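PDB 3EH7: 4-hydroxybutyrate CoA-transferase from Porphyromonas gingivalis, which probably transfers coenzyme A between acyl-CoA thioesters and free carboxylates such as acetate and 4-hydroxybutyrate. Local coordinates for residues L218-I223 and M243-V248; L237-E242 and G267-T272; Y297-R302 and Q341-R346; D320-V325 and K404-R409; I360-K365 and T394-A399. One frame throughout, in Å; residues are numbered along the deposited sequence.

Contact 1: L218-I223 and M243-V248; sequences LGIGAI and MFSDGV
Ile220 and Met243 carry the apolar part of this contact, their side chains crossing at about a right angle. The branch methyl of the isoleucine does the touching: Ile220 CG2 lies 3.5 Å from Met243 CE, the tip of a residue present as selenomethionine. The same methyl also presses on Ser245, two residues on from Met243, Ile220 CG2 to Ser245 CB being 3.4 Å, tighter than an ordinary carbon contact. Met243 reaches it by folding back: CG stands between the backbone N and the carbonyl carbon (chi1 63°), and bends at chi2 and chi3 bring Met243 SE to 3.6 Å from Ile220 CG2, with Gly219 C a little farther off. A looser apolar pair, Leu218 CD2 with Val248 CG2 at 4.1 Å, is backed by Leu228 of helix 222-229, which touches both residues. The two segments follow the neighbouring parallel strands 215-217 and 238-240 of a large, mainly parallel sheet, consistent with the Rossmann-like folds of this family, and each leads into a helix with Gly221 or Ser245 at the N-cap. Polar contact between them is indirect. The carbonyl oxygens Leu218 O and Met243 O are both acceptors, 3.0 Å apart, and no direct hydrogen bond joins the segments. Water 1 bridges instead, donating to Leu218 O at 2.8 Å and accepting from Met243 N at 3.1 Å. Thr241 OG1 makes a second bridge, hydrogen-bonded to both Leu218 N and Met243 O. The hydroxyl of Ser245 does not cap its own helix; it is bonded to Met275 O.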
# COMPACT_ATOMS: atom_id res chain seq x y z
N LEU A 218 9.72 -15.50 3.91
CA LEU A 218 8.72 -16.53 3.67
C LEU A 218 8.25 -17.08 4.98
O LEU A 218 8.88 -16.83 6.02
CB LEU A 218 9.23 -17.65 2.73
CG LEU A 218 10.25 -18.68 3.20
CD1 LEU A 218 10.57 -19.62 1.98
CD2 LEU A 218 11.51 -18.04 3.75
N GLY A 219 7.16 -17.84 4.94
CA GLY A 219 6.53 -18.39 6.17
C GLY A 219 6.78 -19.86 6.44
O GLY A 219 7.87 -20.38 6.17
N ILE A 220 5.78 -20.50 7.02
CA ILE A 220 5.77 -21.92 7.36
C ILE A 220 4.65 -22.62 6.60
O ILE A 220 3.73 -21.97 6.06
CB ILE A 220 5.60 -22.16 8.89
CG1 ILE A 220 4.42 -21.35 9.44
CG2 ILE A 220 6.89 -21.84 9.60
CD1 ILE A 220 3.90 -21.88 10.77
N GLY A 221 4.74 -23.93 6.56
CA GLY A 221 3.79 -24.72 5.80
C GLY A 221 4.49 -25.40 4.64
O GLY A 221 5.69 -25.14 4.36
N ALA A 222 3.75 -26.28 3.97
CA ALA A 222 4.32 -27.15 2.94
C ALA A 222 4.93 -26.36 1.78
O ALA A 222 5.97 -26.76 1.23
CB ALA A 222 3.26 -28.14 2.44
N ILE A 223 4.32 -25.23 1.43
CA ILE A 223 4.76 -24.41 0.26
C ILE A 223 6.12 -23.77 0.50
O ILE A 223 7.07 -23.97 -0.29
CB ILE A 223 3.66 -23.41 -0.18
CG1 ILE A 223 2.58 -24.16 -0.97
CG2 ILE A 223 4.20 -22.27 -1.05
CD1 ILE A 223 1.28 -23.38 -1.15
N MSE A 243 9.01 -14.09 9.91
CA MSE A 243 9.39 -15.20 10.77
C MSE A 243 10.15 -16.24 9.96
O MSE A 243 10.08 -16.25 8.76
CB MSE A 243 8.16 -15.81 11.44
CG MSE A 243 7.16 -16.43 10.49
SE MSE A 243 7.46 -18.30 10.06
CE MSE A 243 7.11 -19.13 11.80
N PHE A 244 10.88 -17.09 10.66
CA PHE A 244 11.43 -18.30 10.03
C PHE A 244 11.30 -19.49 10.97
O PHE A 244 10.84 -19.35 12.11
CB PHE A 244 12.84 -18.12 9.46
CG PHE A 244 13.91 -17.89 10.48
CD1 PHE A 244 14.50 -18.96 11.13
CD2 PHE A 244 14.35 -16.61 10.76
CE1 PHE A 244 15.51 -18.74 12.08
CE2 PHE A 244 15.34 -16.39 11.71
CZ PHE A 244 15.94 -17.48 12.35
N SER A 245 11.69 -20.65 10.46
CA SER A 245 11.43 -21.91 11.12
C SER A 245 12.50 -22.92 10.72
O SER A 245 13.58 -22.53 10.30
CB SER A 245 10.03 -22.43 10.73
OG SER A 245 9.57 -23.43 11.61
N ASP A 246 12.14 -24.21 10.80
CA ASP A 246 13.10 -25.29 10.63
C ASP A 246 13.75 -25.28 9.27
O ASP A 246 14.97 -25.50 9.18
CB ASP A 246 12.44 -26.66 10.87
CG ASP A 246 12.14 -26.90 12.34
OD1 ASP A 246 12.91 -27.63 13.00
OD2 ASP A 246 11.13 -26.34 12.84
N GLY A 247 12.95 -25.02 8.24
CA GLY A 247 13.42 -25.08 6.84
C GLY A 247 14.55 -24.11 6.55
O GLY A 247 15.49 -24.45 5.84
N VAL A 248 14.46 -22.91 7.14
CA VAL A 248 15.49 -21.88 6.99
C VAL A 248 16.76 -22.32 7.70
O VAL A 248 17.84 -22.27 7.12
CB VAL A 248 15.02 -20.45 7.45
CG1 VAL A 248 16.21 -19.57 7.83
CG2 VAL A 248 14.23 -19.76 6.34
O HOH W 1 7.73 -14.58 7.18

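Contact 2: L237-E242 and G267-T272; sequences LGIHTE and GKMVAT
The imidazole of His240 is met obliquely by Val270, whose CG1 lies 3.8 Å from His240 ND1 and 4.0 Å from His240 CE1; at the far corner of the ring NE2 is hydrogen-bonded to Val298 O. The ring is carried there by its CG standing anti to the backbone N (chi1 -177°). Alongside this pair runs a parallel bridge: Val270 N donates to Ile239 O at 3.2 Å, almost straight at 171°, and Val270 O accepts from Thr241 N at 3.0 Å. On the reverse of the sheet Ile239 and Met269 lie beside each other and pack on Phe244. At one end of the pair water 2 replaces a direct bond, accepting from Ile239 N and donating to Lys268 O. Farther along, Thr272 N donates to Glu242 O at 3.0 Å. There the two side chains run alongside each other, Glu242 CG to Thr272 CG2 3.8 Å. The carboxylate of Glu242 is bonded to Asn299 ND2 through OE1 and to Thr338 OG1 through OE2. Three direct backbone bonds and one water thus hold the two chains together, and a partner on each oxygen would restrain how the Glu242 carboxylate is turned.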
# COMPACT_ATOMS: atom_id res chain seq x y z
N LEU A 237 22.36 -16.80 0.07
CA LEU A 237 21.05 -16.22 0.35
C LEU A 237 21.08 -15.62 1.74
O LEU A 237 21.90 -16.00 2.56
CB LEU A 237 19.96 -17.29 0.23
CG LEU A 237 19.92 -18.05 -1.11
CD1 LEU A 237 18.76 -19.04 -1.13
CD2 LEU A 237 19.80 -17.08 -2.28
N GLY A 238 20.22 -14.63 1.96
CA GLY A 238 20.07 -13.97 3.25
C GLY A 238 18.64 -13.99 3.72
O GLY A 238 17.72 -14.30 2.95
N ILE A 239 18.43 -13.67 4.99
CA ILE A 239 17.10 -13.64 5.58
C ILE A 239 16.72 -12.26 6.18
O ILE A 239 17.42 -11.72 7.04
CB ILE A 239 16.97 -14.71 6.68
CG1 ILE A 239 17.03 -16.13 6.08
CG2 ILE A 239 15.69 -14.51 7.51
CD1 ILE A 239 15.83 -16.47 5.21
N HIS A 240 15.62 -11.72 5.68
CA HIS A 240 14.94 -10.59 6.30
C HIS A 240 13.46 -10.86 6.13
O HIS A 240 12.86 -10.67 5.04
CB HIS A 240 15.36 -9.23 5.75
CG HIS A 240 14.69 -8.08 6.46
ND1 HIS A 240 15.38 -7.16 7.21
CD2 HIS A 240 13.38 -7.73 6.55
CE1 HIS A 240 14.53 -6.29 7.73
NE2 HIS A 240 13.31 -6.62 7.34
N THR A 241 12.89 -11.37 7.21
CA THR A 241 11.65 -12.08 7.16
C THR A 241 10.76 -11.73 8.35
O THR A 241 11.21 -11.22 9.37
CB THR A 241 11.93 -13.58 7.12
OG1 THR A 241 10.73 -14.29 6.75
CG2 THR A 241 12.51 -14.09 8.51
N GLU A 242 9.47 -11.97 8.21
CA GLU A 242 8.60 -11.78 9.35
C GLU A 242 8.92 -12.86 10.39
O GLU A 242 9.07 -12.60 11.59
CB GLU A 242 7.14 -11.82 8.95
CG GLU A 242 6.22 -11.31 10.07
CD GLU A 242 4.77 -11.28 9.64
OE1 GLU A 242 4.46 -10.46 8.75
OE2 GLU A 242 3.95 -12.06 10.19
N GLY A 267 25.23 -10.94 7.25
CA GLY A 267 25.54 -12.11 8.05
C GLY A 267 24.53 -12.49 9.11
O GLY A 267 24.77 -13.42 9.87
N LYS A 268 23.41 -11.78 9.20
CA LYS A 268 22.42 -12.03 10.25
C LYS A 268 21.10 -12.50 9.66
O LYS A 268 20.72 -12.07 8.58
CB LYS A 268 22.15 -10.75 11.06
CG LYS A 268 23.41 -10.04 11.61
CD LYS A 268 24.14 -10.84 12.66
CE LYS A 268 25.39 -10.10 13.16
NZ LYS A 268 25.03 -8.73 13.62
N MSE A 269 20.39 -13.37 10.40
CA MSE A 269 19.02 -13.73 10.09
C MSE A 269 18.14 -12.79 10.91
O MSE A 269 18.15 -12.85 12.14
CB MSE A 269 18.71 -15.18 10.48
CG MSE A 269 19.57 -16.23 9.76
SE MSE A 269 19.59 -17.85 10.85
CE MSE A 269 21.32 -17.53 11.70
N VAL A 270 17.41 -11.92 10.23
CA VAL A 270 16.58 -10.90 10.89
C VAL A 270 15.12 -11.29 10.72
O VAL A 270 14.69 -11.65 9.61
CB VAL A 270 16.87 -9.54 10.26
CG1 VAL A 270 15.87 -8.48 10.74
CG2 VAL A 270 18.30 -9.13 10.55
N ALA A 271 14.37 -11.24 11.82
CA ALA A 271 12.99 -11.65 11.88
C ALA A 271 12.32 -10.84 13.00
O ALA A 271 12.98 -10.12 13.71
CB ALA A 271 12.86 -13.19 12.16
N THR A 272 11.00 -10.99 13.15
CA THR A 272 10.29 -10.36 14.26
C THR A 272 9.68 -11.37 15.22
O THR A 272 9.51 -11.05 16.38
CB THR A 272 9.27 -9.29 13.76
OG1 THR A 272 8.93 -8.40 14.83
CG2 THR A 272 8.00 -9.88 13.14
O HOH W 2 20.78 -13.97 6.58

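Contact 3: Y297-R302 and Q341-R346; sequences YVNDPR and QVDYVR
Helix 341-350 docks on the turn between helices 295-298 and 301-304, with Tyr344 and Asp343 both holding the side-chain amide of Asn299. The phenol donates from its hydroxyl, Tyr344 OH to Asn299 OD1 2.9 Å, approaching well above the amide plane instead of along a lone pair. Amide and ring stand 85° apart, and OD1 lies at the ring edge near Tyr344 CE2. On the amide's other arm Asn299 ND2 donates to Asp343 OD2 at 3.0 Å in a fairly straight bond of 164°; the oxygen lies in the amide plane, while the nitrogen reaches it on its anti side, somewhat out of the carboxylate plane. The same oxygen accepts from Tyr107 N, a second bond that helps to position the acid for Asn299. Val298 packs its CG1 against the phenol, 3.3 Å from Tyr344 OH. Asp300 is the N-cap of helix 301-304: its OD1 accepts from Arg302 N at 2.8 Å. Arg302 then grips the capping carboxylate side-on, NE to OD1 and NH2 to OD2, both on syn lone pairs. Pro301, first in the helix, lays its ring along the docked helix, with CG 3.7 Å from Asp343 O and 4.1 Å from Arg346 CB. The outer end of this junction reaches the dimer interface: in the conformer given, Arg346 reaches Glu388 of its own chain and Glu388 of the second subunit, and Trp350 of the second subunit makes a cation-pi contact with Arg302.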
# COMPACT_ATOMS: atom_id res chain seq x y z
N TYR A 297 10.05 -2.16 12.98
CA TYR A 297 11.30 -2.11 12.28
C TYR A 297 11.33 -3.12 11.15
O TYR A 297 11.44 -2.74 9.96
CB TYR A 297 12.48 -2.30 13.26
CG TYR A 297 13.83 -2.28 12.58
CD1 TYR A 297 14.43 -1.08 12.22
CD2 TYR A 297 14.50 -3.46 12.28
CE1 TYR A 297 15.66 -1.04 11.59
CE2 TYR A 297 15.73 -3.44 11.67
CZ TYR A 297 16.31 -2.24 11.33
OH TYR A 297 17.50 -2.25 10.71
N VAL A 298 11.13 -4.40 11.47
CA VAL A 298 11.32 -5.48 10.48
C VAL A 298 10.37 -5.40 9.29
O VAL A 298 10.80 -5.63 8.13
CB VAL A 298 11.26 -6.89 11.10
CG1 VAL A 298 11.52 -8.01 10.04
CG2 VAL A 298 12.26 -6.99 12.28
N ASN A 299 9.10 -5.08 9.55
CA ASN A 299 8.07 -5.14 8.52
C ASN A 299 7.82 -3.78 7.86
O ASN A 299 6.92 -3.64 7.05
CB ASN A 299 6.74 -5.66 9.12
CG ASN A 299 6.60 -7.17 9.11
OD1 ASN A 299 7.52 -7.90 9.49
ND2 ASN A 299 5.39 -7.64 8.79
N ASP A 300 8.58 -2.76 8.24
CA ASP A 300 8.40 -1.46 7.63
C ASP A 300 8.87 -1.58 6.17
O ASP A 300 10.00 -1.96 5.91
CB ASP A 300 9.25 -0.44 8.33
CG ASP A 300 8.99 0.97 7.83
OD1 ASP A 300 8.71 1.21 6.62
OD2 ASP A 300 9.08 1.86 8.65
N PRO A 301 7.98 -1.30 5.21
CA PRO A 301 8.41 -1.38 3.81
C PRO A 301 9.71 -0.61 3.52
O PRO A 301 10.52 -1.06 2.71
CB PRO A 301 7.22 -0.82 3.06
CG PRO A 301 6.03 -1.22 3.91
CD PRO A 301 6.55 -0.94 5.31
N ARG A 302 9.92 0.52 4.18
CA ARG A 302 11.16 1.30 3.98
C ARG A 302 12.41 0.61 4.51
O ARG A 302 13.50 0.87 4.05
CB ARG A 302 11.01 2.68 4.61
CG ARG A 302 9.85 3.47 3.99
CD ARG A 302 9.46 4.61 4.89
NE ARG A 302 8.94 4.14 6.17
CZ ARG A 302 8.50 4.95 7.13
NH1 ARG A 302 8.53 6.26 6.97
NH2 ARG A 302 8.06 4.45 8.28
N GLN A 341 1.82 -9.95 5.21
CA GLN A 341 2.32 -10.23 3.86
C GLN A 341 2.37 -8.98 2.97
O GLN A 341 3.34 -8.77 2.25
CB GLN A 341 1.59 -11.41 3.20
CG GLN A 341 0.12 -11.24 2.93
CD GLN A 341 -0.52 -12.52 2.40
OE1 GLN A 341 -0.52 -13.55 3.08
NE2 GLN A 341 -1.09 -12.46 1.20
N VAL A 342 1.34 -8.14 3.05
CA VAL A 342 1.32 -6.93 2.23
C VAL A 342 2.49 -6.02 2.56
O VAL A 342 3.00 -5.32 1.69
CB VAL A 342 -0.01 -6.16 2.36
CG1 VAL A 342 -0.25 -5.75 3.82
CG2 VAL A 342 -0.05 -4.92 1.41
N ASP A 343 2.97 -6.03 3.81
CA ASP A 343 4.13 -5.22 4.18
C ASP A 343 5.31 -5.62 3.30
O ASP A 343 6.08 -4.77 2.83
CB ASP A 343 4.54 -5.41 5.66
CG ASP A 343 3.44 -5.04 6.67
OD1 ASP A 343 2.40 -4.45 6.25
OD2 ASP A 343 3.61 -5.34 7.92
N TYR A 344 5.45 -6.92 3.07
CA TYR A 344 6.54 -7.46 2.28
C TYR A 344 6.31 -7.29 0.77
O TYR A 344 7.26 -7.11 0.04
CB TYR A 344 6.83 -8.93 2.66
CG TYR A 344 7.56 -8.99 3.97
CD1 TYR A 344 8.96 -8.87 4.03
CD2 TYR A 344 6.86 -9.07 5.15
CE1 TYR A 344 9.62 -8.86 5.24
CE2 TYR A 344 7.53 -9.04 6.37
CZ TYR A 344 8.90 -8.93 6.41
OH TYR A 344 9.52 -8.88 7.62
N VAL A 345 5.07 -7.29 0.31
CA VAL A 345 4.82 -6.99 -1.10
C VAL A 345 5.28 -5.56 -1.34
O VAL A 345 6.01 -5.29 -2.30
CB VAL A 345 3.34 -7.13 -1.45
CG1 VAL A 345 3.03 -6.58 -2.89
CG2 VAL A 345 2.89 -8.58 -1.25
N ARG A 346 4.93 -4.65 -0.42
CA ARG A 346 5.29 -3.25 -0.61
C ARG A 346 6.78 -3.00 -0.44
O ARG A 346 7.35 -2.23 -1.20
CB ARG A 346 4.46 -2.33 0.28
CG ARG A 346 3.06 -2.20 -0.27
CD ARG A 346 2.13 -1.51 0.68
NE ARG A 346 0.77 -1.53 0.17
CZ ARG A 346 -0.19 -0.69 0.55
NH1 ARG A 346 0.02 0.25 1.47
NH2 ARG A 346 -1.38 -0.81 0.01

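Contact 4: D320-V325 and K404-R409; sequences DLMGQV and KSLRQR
Met322 and Leu406 lie side by side and point the same way, the shaft of one against a branch of the other, Met322 CG to Leu406 CD2 4.1 Å. Arg409, three residues on from Leu406, points toward the loop. Its chain is extended from CG to NE, with CG anti to the carbonyl carbon (chi1 -80°), which carries the guanidinium to the carbonyl of Met322. Arg409 NH1 donates to Met322 O at 2.8 Å, in the carbonyl plane, and has a second acceptor in Arg386 O. On its way the arginine also binds the residue before its helix's N-cap, Arg409 NE to Lys404 O at 3.2 Å. Water 3 ties the backbones together, donating to Leu321 O at 2.6 Å and to Leu406 O at 2.7 Å. Leu321 touches Leu413 farther along the same helix and Leu425 of helix 419-433. The loop keeps its shape through Asp320, whose OD1 accepts from Met322 N and Gln324 N on opposite faces of the carboxylate. The arrangement is that of a beta hairpin, strands 318-320 and 325-326, closed by a type I turn and an Asx turn, set against a helix start bearing a Ser405-Gln408 capping box.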
# COMPACT_ATOMS: atom_id res chain seq x y z
N ASP A 320 -8.47 -12.95 -7.73
CA ASP A 320 -9.41 -12.80 -8.82
C ASP A 320 -8.66 -12.54 -10.12
O ASP A 320 -7.45 -12.36 -10.12
CB ASP A 320 -10.54 -11.82 -8.53
CG ASP A 320 -10.14 -10.36 -8.60
OD1 ASP A 320 -9.01 -10.02 -8.99
OD2 ASP A 320 -11.00 -9.53 -8.23
N LEU A 321 -9.39 -12.54 -11.21
CA LEU A 321 -8.78 -12.41 -12.54
C LEU A 321 -8.11 -11.06 -12.80
O LEU A 321 -7.40 -10.91 -13.80
CB LEU A 321 -9.81 -12.73 -13.63
CG LEU A 321 -10.18 -14.21 -13.73
CD1 LEU A 321 -11.23 -14.44 -14.79
CD2 LEU A 321 -8.95 -15.08 -13.98
N MSE A 322 -8.36 -10.06 -11.94
CA MSE A 322 -7.72 -8.74 -12.06
C MSE A 322 -6.43 -8.70 -11.28
O MSE A 322 -5.62 -7.79 -11.47
CB MSE A 322 -8.66 -7.64 -11.55
CG MSE A 322 -9.93 -7.53 -12.35
SE MSE A 322 -10.94 -5.96 -11.83
CE MSE A 322 -11.03 -6.28 -9.90
N GLY A 323 -6.27 -9.67 -10.38
CA GLY A 323 -5.12 -9.72 -9.51
C GLY A 323 -5.40 -9.29 -8.07
O GLY A 323 -4.45 -9.15 -7.33
N GLN A 324 -6.65 -9.05 -7.65
CA GLN A 324 -6.88 -8.70 -6.23
C GLN A 324 -6.64 -9.95 -5.38
O GLN A 324 -7.11 -11.01 -5.74
CB GLN A 324 -8.30 -8.19 -5.94
CG GLN A 324 -8.86 -7.21 -6.93
CD GLN A 324 -10.07 -6.50 -6.40
OE1 GLN A 324 -9.94 -5.48 -5.68
NE2 GLN A 324 -11.26 -7.00 -6.76
N VAL A 325 -5.97 -9.79 -4.24
CA VAL A 325 -5.55 -10.87 -3.38
C VAL A 325 -6.31 -10.80 -2.08
O VAL A 325 -6.35 -9.74 -1.44
CB VAL A 325 -4.05 -10.77 -3.07
CG1 VAL A 325 -3.61 -11.73 -1.89
CG2 VAL A 325 -3.23 -11.01 -4.35
N LYS A 404 0.75 -5.88 -16.95
CA LYS A 404 -0.24 -6.51 -17.82
C LYS A 404 -1.58 -5.79 -17.72
O LYS A 404 -2.00 -5.31 -16.63
CB LYS A 404 -0.40 -8.00 -17.53
CG LYS A 404 0.84 -8.85 -17.92
CD LYS A 404 0.57 -10.35 -17.70
CE LYS A 404 1.62 -11.28 -18.37
NZ LYS A 404 3.02 -11.05 -17.89
N SER A 405 -2.26 -5.73 -18.86
CA SER A 405 -3.64 -5.23 -18.92
C SER A 405 -4.56 -6.22 -18.23
O SER A 405 -4.14 -7.34 -17.90
CB SER A 405 -4.10 -5.08 -20.36
OG SER A 405 -4.21 -6.35 -20.99
N LEU A 406 -5.80 -5.81 -18.04
CA LEU A 406 -6.79 -6.68 -17.43
C LEU A 406 -6.99 -7.95 -18.25
O LEU A 406 -7.09 -9.04 -17.66
CB LEU A 406 -8.14 -5.95 -17.21
CG LEU A 406 -8.14 -4.80 -16.20
CD1 LEU A 406 -9.54 -4.15 -16.15
CD2 LEU A 406 -7.65 -5.26 -14.84
N ARG A 407 -7.04 -7.82 -19.59
CA ARG A 407 -7.17 -8.98 -20.48
C ARG A 407 -5.97 -9.91 -20.26
O ARG A 407 -6.14 -11.09 -20.00
CB ARG A 407 -7.24 -8.55 -21.95
CG ARG A 407 -7.69 -9.64 -22.93
CD ARG A 407 -7.17 -9.40 -24.36
NE ARG A 407 -5.87 -10.05 -24.57
CZ ARG A 407 -4.73 -9.43 -24.82
NH1 ARG A 407 -4.68 -8.11 -24.93
NH2 ARG A 407 -3.61 -10.14 -24.97
N GLN A 408 -4.77 -9.34 -20.37
CA GLN A 408 -3.53 -10.08 -20.22
C GLN A 408 -3.42 -10.76 -18.84
O GLN A 408 -2.95 -11.90 -18.73
CB GLN A 408 -2.34 -9.17 -20.45
CG GLN A 408 -2.17 -8.73 -21.95
CD GLN A 408 -1.16 -7.61 -22.10
OE1 GLN A 408 -0.86 -6.88 -21.13
NE2 GLN A 408 -0.59 -7.49 -23.30
N ARG A 409 -3.85 -10.06 -17.81
CA ARG A 409 -3.83 -10.62 -16.47
C ARG A 409 -4.76 -11.83 -16.35
O ARG A 409 -4.33 -12.88 -15.88
CB ARG A 409 -4.23 -9.56 -15.46
CG ARG A 409 -3.12 -8.63 -15.10
CD ARG A 409 -3.69 -7.53 -14.20
NE ARG A 409 -2.61 -6.65 -13.78
CZ ARG A 409 -2.26 -6.38 -12.53
NH1 ARG A 409 -2.95 -6.83 -11.50
NH2 ARG A 409 -1.22 -5.58 -12.32
O HOH W 3 -8.56 -9.18 -15.41

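Contact 5: I360-K365 and T394-A399; sequences IPSTAK and TEYGIA
Ser362 and Glu395 form the tight centre of this contact, the carboxylate gripping both the backbone and the hydroxyl of one residue. Ser362 N donates to Glu395 OE1 at 2.9 Å, on the syn side and somewhat out of the carboxylate plane. Ser362 OG donates to Glu395 OE2 at 2.8 Å from well above that plane. Glu395 curls back to do this: its CG stands between the backbone N and the carbonyl carbon (chi1 68°), and a bend at chi2 (-93°) turns the acid across to the serine. The same hydroxyl lies in the plane of the Tyr396 ring at its edge, Ser362 OG to Tyr396 CE2 3.3 Å. Backbone also comes close, with a CA-H...O contact of 3.2 Å from Thr394 CA to Ile360 O. Elsewhere the fit is looser. Ile360 CG1 and Thr394 CG2 stand 4.1 Å apart, and toward Thr363 the link runs through solvent: water 4 donates to Glu395 OE2 at 2.7 Å and is hydrogen-bonded to Thr363 OG1 at 2.9 Å. The glutamate sits in a type I turn from Thr394 to Gly397 that begins with an ST turn: Thr394 OG1 accepts from Tyr396 N and is also hydrogen-bonded to Ile416 O. Around the contact, strand 355-359 runs into Ile360 beside the parallel strand 391-394, and the turn reverses that strand into 397-400 at the margin of the large mixed sheet. Helix 197-208 lies against Glu395 through Val198 and Ala201, while His418 and Arg422 meet the ring of Tyr396.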
# COMPACT_ATOMS: atom_id res chain seq x y z
N ILE A 360 0.39 -20.33 -4.28
CA ILE A 360 -0.85 -20.95 -3.83
C ILE A 360 -1.15 -22.22 -4.62
O ILE A 360 -0.78 -22.31 -5.80
CB ILE A 360 -2.04 -19.99 -3.96
CG1 ILE A 360 -2.10 -19.37 -5.36
CG2 ILE A 360 -1.94 -18.90 -2.91
CD1 ILE A 360 -3.42 -18.80 -5.67
N PRO A 361 -1.80 -23.20 -3.97
CA PRO A 361 -2.40 -24.31 -4.67
C PRO A 361 -3.47 -23.73 -5.59
O PRO A 361 -4.13 -22.76 -5.23
CB PRO A 361 -3.05 -25.13 -3.56
CG PRO A 361 -2.50 -24.66 -2.32
CD PRO A 361 -2.06 -23.27 -2.52
N SER A 362 -3.64 -24.30 -6.77
CA SER A 362 -4.61 -23.76 -7.72
C SER A 362 -6.05 -24.03 -7.25
O SER A 362 -7.00 -23.39 -7.75
CB SER A 362 -4.39 -24.32 -9.13
OG SER A 362 -4.70 -25.70 -9.21
N THR A 363 -6.22 -24.95 -6.30
CA THR A 363 -7.56 -25.35 -5.86
C THR A 363 -7.67 -25.36 -4.35
O THR A 363 -6.69 -25.25 -3.63
CB THR A 363 -7.98 -26.77 -6.39
OG1 THR A 363 -7.18 -27.76 -5.75
CG2 THR A 363 -7.83 -26.89 -7.92
N ALA A 364 -8.90 -25.47 -3.89
CA ALA A 364 -9.19 -25.57 -2.46
C ALA A 364 -10.40 -26.49 -2.25
O ALA A 364 -11.10 -26.87 -3.21
CB ALA A 364 -9.44 -24.20 -1.89
N LYS A 365 -10.62 -26.84 -0.99
CA LYS A 365 -11.80 -27.60 -0.57
C LYS A 365 -11.83 -28.90 -1.35
O LYS A 365 -12.81 -29.24 -2.02
CB LYS A 365 -13.09 -26.78 -0.74
CG LYS A 365 -13.14 -25.52 0.14
CD LYS A 365 -14.58 -25.05 0.46
CE LYS A 365 -15.47 -24.85 -0.78
NZ LYS A 365 -15.25 -23.55 -1.52
N THR A 394 1.37 -21.14 -9.05
CA THR A 394 0.68 -22.37 -8.70
C THR A 394 1.49 -23.58 -9.16
O THR A 394 2.55 -23.43 -9.75
CB THR A 394 -0.72 -22.45 -9.31
OG1 THR A 394 -0.61 -22.70 -10.71
CG2 THR A 394 -1.52 -21.16 -9.05
N GLU A 395 0.97 -24.77 -8.88
CA GLU A 395 1.55 -26.01 -9.41
C GLU A 395 1.55 -26.04 -10.92
O GLU A 395 2.25 -26.84 -11.48
CB GLU A 395 0.81 -27.26 -8.88
CG GLU A 395 -0.65 -27.48 -9.37
CD GLU A 395 -1.71 -26.89 -8.41
OE1 GLU A 395 -1.45 -25.83 -7.77
OE2 GLU A 395 -2.80 -27.49 -8.30
N TYR A 396 0.76 -25.17 -11.58
CA TYR A 396 0.71 -25.18 -13.05
C TYR A 396 1.60 -24.13 -13.68
O TYR A 396 1.73 -24.11 -14.89
CB TYR A 396 -0.73 -25.06 -13.56
CG TYR A 396 -1.55 -26.26 -13.16
CD1 TYR A 396 -1.44 -27.46 -13.85
CD2 TYR A 396 -2.41 -26.19 -12.06
CE1 TYR A 396 -2.19 -28.59 -13.45
CE2 TYR A 396 -3.15 -27.29 -11.65
CZ TYR A 396 -3.03 -28.48 -12.34
OH TYR A 396 -3.77 -29.54 -11.90
N GLY A 397 2.25 -23.29 -12.88
CA GLY A 397 3.25 -22.36 -13.42
C GLY A 397 3.26 -20.98 -12.79
O GLY A 397 2.75 -20.77 -11.70
N ILE A 398 3.86 -20.05 -13.50
CA ILE A 398 4.22 -18.75 -12.96
C ILE A 398 3.51 -17.70 -13.82
O ILE A 398 3.52 -17.82 -15.06
CB ILE A 398 5.77 -18.52 -13.07
CG1 ILE A 398 6.55 -19.50 -12.18
CG2 ILE A 398 6.14 -17.10 -12.72
CD1 ILE A 398 8.01 -19.75 -12.63
N ALA A 399 2.91 -16.68 -13.18
CA ALA A 399 2.40 -15.50 -13.90
C ALA A 399 2.99 -14.24 -13.31
O ALA A 399 3.04 -14.13 -12.08
CB ALA A 399 0.88 -15.44 -13.81
O HOH W 4 -4.25 -27.57 -6.03

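Contact 2 lies between contacts 1 and 3 and touches both, while those two do not touch each other. It meets contact 1 where Val248 CG2 lies 3.8 Å from Ile239 CD1, their centres about 12 Å apart. It meets contact 3, about 13 Å away centre to centre, where Glu242 N packs 3.1 Å from Tyr344 OH. Contact 5 leans on contact 1 by Ile223 CD1 packing 3.6 Å from Pro361 CD; it reaches the same mixed sheet as contact 2, their centres about 27 Å apart. Contact 4 is peripheral, its centre about 15 Å from that of contact 5 without touching it, yet like contact 3 it adjoins the second subunit.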